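Local coordinates for protein transketolase (PDB 3M7I) that belongs to the transketolase family of thiamine diphosphate-dependent enzymes and pairs with a second subunit in its assembly, at residues T343-G348 with S371-L376. Numbering follows the deposited sequence.
With RP5 (5-O-phosphono-beta-D-ribofuranose), chain E.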
loop_
_atom_site.group_PDB
_atom_site.type_symbol
_atom_site.label_atom_id
_atom_site.label_comp_id
_atom_site.label_asym_id
_atom_site.label_seq_id
_atom_site.Cartn_x
_atom_site.Cartn_y
_atom_site.Cartn_z
ATOM N N THR A 343 -13.438 -7.557 20.291
ATOM C CA THR A 343 -13.354 -8.666 19.375
ATOM C C THR A 343 -11.897 -8.944 19.008
ATOM O O THR A 343 -11.635 -10.042 18.510
ATOM C CB THR A 343 -14.210 -8.480 18.129
ATOM O OG1 THR A 343 -13.981 -7.183 17.560
ATOM C CG2 THR A 343 -15.737 -8.603 18.517
ATOM N N ARG A 344 -10.966 -8.051 19.317
ATOM C CA ARG A 344 -9.529 -8.468 19.188
ATOM C C ARG A 344 -9.219 -9.640 20.138
ATOM O O ARG A 344 -8.405 -10.520 19.845
ATOM C CB ARG A 344 -8.572 -7.331 19.378
ATOM C CG ARG A 344 -8.592 -6.658 20.672
ATOM C CD ARG A 344 -7.445 -5.677 20.787
ATOM N NE ARG A 344 -7.578 -4.861 22.013
ATOM C CZ ARG A 344 -6.598 -4.156 22.565
ATOM N NH1 ARG A 344 -5.331 -4.206 22.097
ATOM N NH2 ARG A 344 -6.845 -3.452 23.698
ATOM N N ASP A 345 -9.885 -9.614 21.275
ATOM C CA ASP A 345 -9.692 -10.597 22.306
ATOM C C ASP A 345 -10.376 -11.926 22.022
ATOM O O ASP A 345 -9.779 -12.937 22.176
ATOM C CB ASP A 345 -10.102 -10.051 23.665
ATOM C CG ASP A 345 -9.180 -8.962 24.170
ATOM O OD1 ASP A 345 -7.980 -8.956 23.918
ATOM O OD2 ASP A 345 -9.665 -8.091 24.845
ATOM N N SER A 346 -11.635 -11.896 21.619
ATOM C CA SER A 346 -12.314 -13.097 21.196
ATOM C C SER A 346 -11.502 -13.716 20.032
ATOM O O SER A 346 -11.331 -14.929 19.968
ATOM C CB SER A 346 -13.785 -12.860 20.748
ATOM O OG SER A 346 -13.903 -11.882 19.740
ATOM N N ASN A 347 -10.984 -12.871 19.142
ATOM C CA ASN A 347 -10.381 -13.423 17.937
ATOM C C ASN A 347 -9.054 -14.097 18.350
ATOM O O ASN A 347 -8.653 -15.127 17.839
ATOM C CB ASN A 347 -10.078 -12.304 16.923
ATOM C CG ASN A 347 -9.536 -12.844 15.649
ATOM O OD1 ASN A 347 -8.289 -12.781 15.385
ATOM N ND2 ASN A 347 -10.370 -13.437 14.886
ATOM N N GLY A 348 -8.373 -13.491 19.285
ATOM C CA GLY A 348 -7.103 -14.058 19.725
ATOM C C GLY A 348 -7.305 -15.448 20.393
ATOM O O GLY A 348 -6.524 -16.395 20.192
ATOM N N SER A 371 -0.868 -6.171 20.773
ATOM C CA SER A 371 -1.964 -5.260 20.623
ATOM C C SER A 371 -3.044 -5.914 19.727
ATOM O O SER A 371 -4.279 -5.766 19.948
ATOM C CB SER A 371 -1.431 -3.977 20.028
ATOM O OG SER A 371 -2.443 -3.055 19.914
ATOM N N ASN A 372 -2.615 -6.685 18.732
ATOM C CA ASN A 372 -3.563 -7.452 17.871
ATOM C C ASN A 372 -4.116 -8.685 18.590
ATOM O O ASN A 372 -5.107 -9.240 18.179
ATOM C CB ASN A 372 -2.910 -7.944 16.547
ATOM C CG ASN A 372 -2.533 -6.800 15.567
ATOM O OD1 ASN A 372 -3.070 -5.627 15.590
ATOM N ND2 ASN A 372 -1.495 -7.109 14.753
ATOM N N LYS A 373 -3.441 -9.093 19.675
ATOM C CA LYS A 373 -3.830 -10.281 20.413
ATOM C C LYS A 373 -3.685 -11.555 19.566
ATOM O O LYS A 373 -4.479 -12.419 19.657
ATOM C CB LYS A 373 -5.240 -10.131 21.004
ATOM C CG LYS A 373 -5.449 -8.861 21.834
ATOM C CD LYS A 373 -4.429 -8.761 23.004
ATOM C CE LYS A 373 -4.657 -7.601 23.991
ATOM N NZ LYS A 373 -5.793 -7.871 24.845
ATOM N N THR A 374 -2.575 -11.711 18.845
ATOM C CA THR A 374 -2.406 -12.821 17.941
ATOM C C THR A 374 -1.323 -13.823 18.408
ATOM O O THR A 374 -1.061 -14.828 17.750
ATOM C CB THR A 374 -2.027 -12.252 16.520
ATOM O OG1 THR A 374 -0.859 -11.439 16.622
ATOM C CG2 THR A 374 -3.194 -11.441 15.957
ATOM N N GLU A 375 -0.731 -13.594 19.589
ATOM C CA GLU A 375 0.286 -14.518 20.054
ATOM C C GLU A 375 -0.376 -15.893 20.266
ATOM O O GLU A 375 -1.451 -16.033 20.860
ATOM C CB GLU A 375 0.922 -14.073 21.396
ATOM C CG GLU A 375 2.212 -14.919 21.719
ATOM C CD GLU A 375 2.828 -14.637 23.097
ATOM O OE1 GLU A 375 2.445 -13.635 23.741
ATOM O OE2 GLU A 375 3.692 -15.439 23.556
ATOM N N LEU A 376 0.287 -16.912 19.747
ATOM C CA LEU A 376 -0.185 -18.293 19.894
ATOM C C LEU A 376 0.576 -18.855 21.108
ATOM O O LEU A 376 1.785 -19.152 21.049
ATOM C CB LEU A 376 0.077 -19.107 18.631
ATOM C CG LEU A 376 -0.527 -18.495 17.354
ATOM C CD1 LEU A 376 0.033 -19.295 16.182
ATOM C CD2 LEU A 376 -2.059 -18.479 17.428
HETATM C C1 RP5 E . 0.476 2.384 19.032
HETATM O O4 RP5 E . -0.499 1.394 19.179
HETATM C C2 RP5 E . 1.470 2.161 20.157
HETATM O O2 RP5 E . 2.620 1.594 19.580
HETATM C C3 RP5 E . 0.733 1.342 21.206
HETATM O O3 RP5 E . 1.488 0.310 21.808
HETATM C C4 RP5 E . -0.370 0.717 20.399
HETATM C C5 RP5 E . -1.670 0.859 21.128
HETATM O O5 RP5 E . -1.663 -0.117 22.160
HETATM P "P'" RP5 E . -3.078 -0.731 22.434
HETATM O O1X RP5 E . -3.114 -2.230 22.394
HETATM O O2X RP5 E . -4.023 0.010 21.328
HETATM O O3X RP5 E . -3.602 -0.430 23.933
HETATM O O1 RP5 E . -0.109 3.658 19.214
HETATM O O HOH W 1 -6.998 -11.086 17.274
#
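Gly348 and Lys373 illustrate how a helix and the chain leaving another helix can pack closely where no side chain intervenes. Their backbones come within 3.1 Å, Gly348 CA against Lys373 O, as Lys373 turns out of helical geometry with positive phi (64°). In the same buried part, water 1 bridges the Asn347 side chain and the Asn372 carbonyl, 2.8 Å from both OD1 and O. At the other end Arg344 stretches out to lay its guanidinium edge against Ser371: NH1 bonds Ser371 O at 2.9 Å, nearly straight at 166° and on an in-plane lone pair. NH1 also reaches RP5 O1X (3.0 Å), which Ser371 OG grips at 2.7 Å, so the phosphate ties both segments together; His444 and Arg502 of the same chain and His259 of the second subunit also hydrogen-bond RP5. The more solvent-accessible side relies on long side chains and charge instead. There Lys373 CE lies over one guanidinium face, toward its rim, and kinks at chi2 and chi4 swing NZ round to the syn lone pair of Asp345 OD1 (2.6 Å), a salt bridge that probably eases the lysine-arginine proximity. The contact thus sets the start of helix 343-357 against the end of helix 369-372, beside parallel strands 411-417 and 439-443.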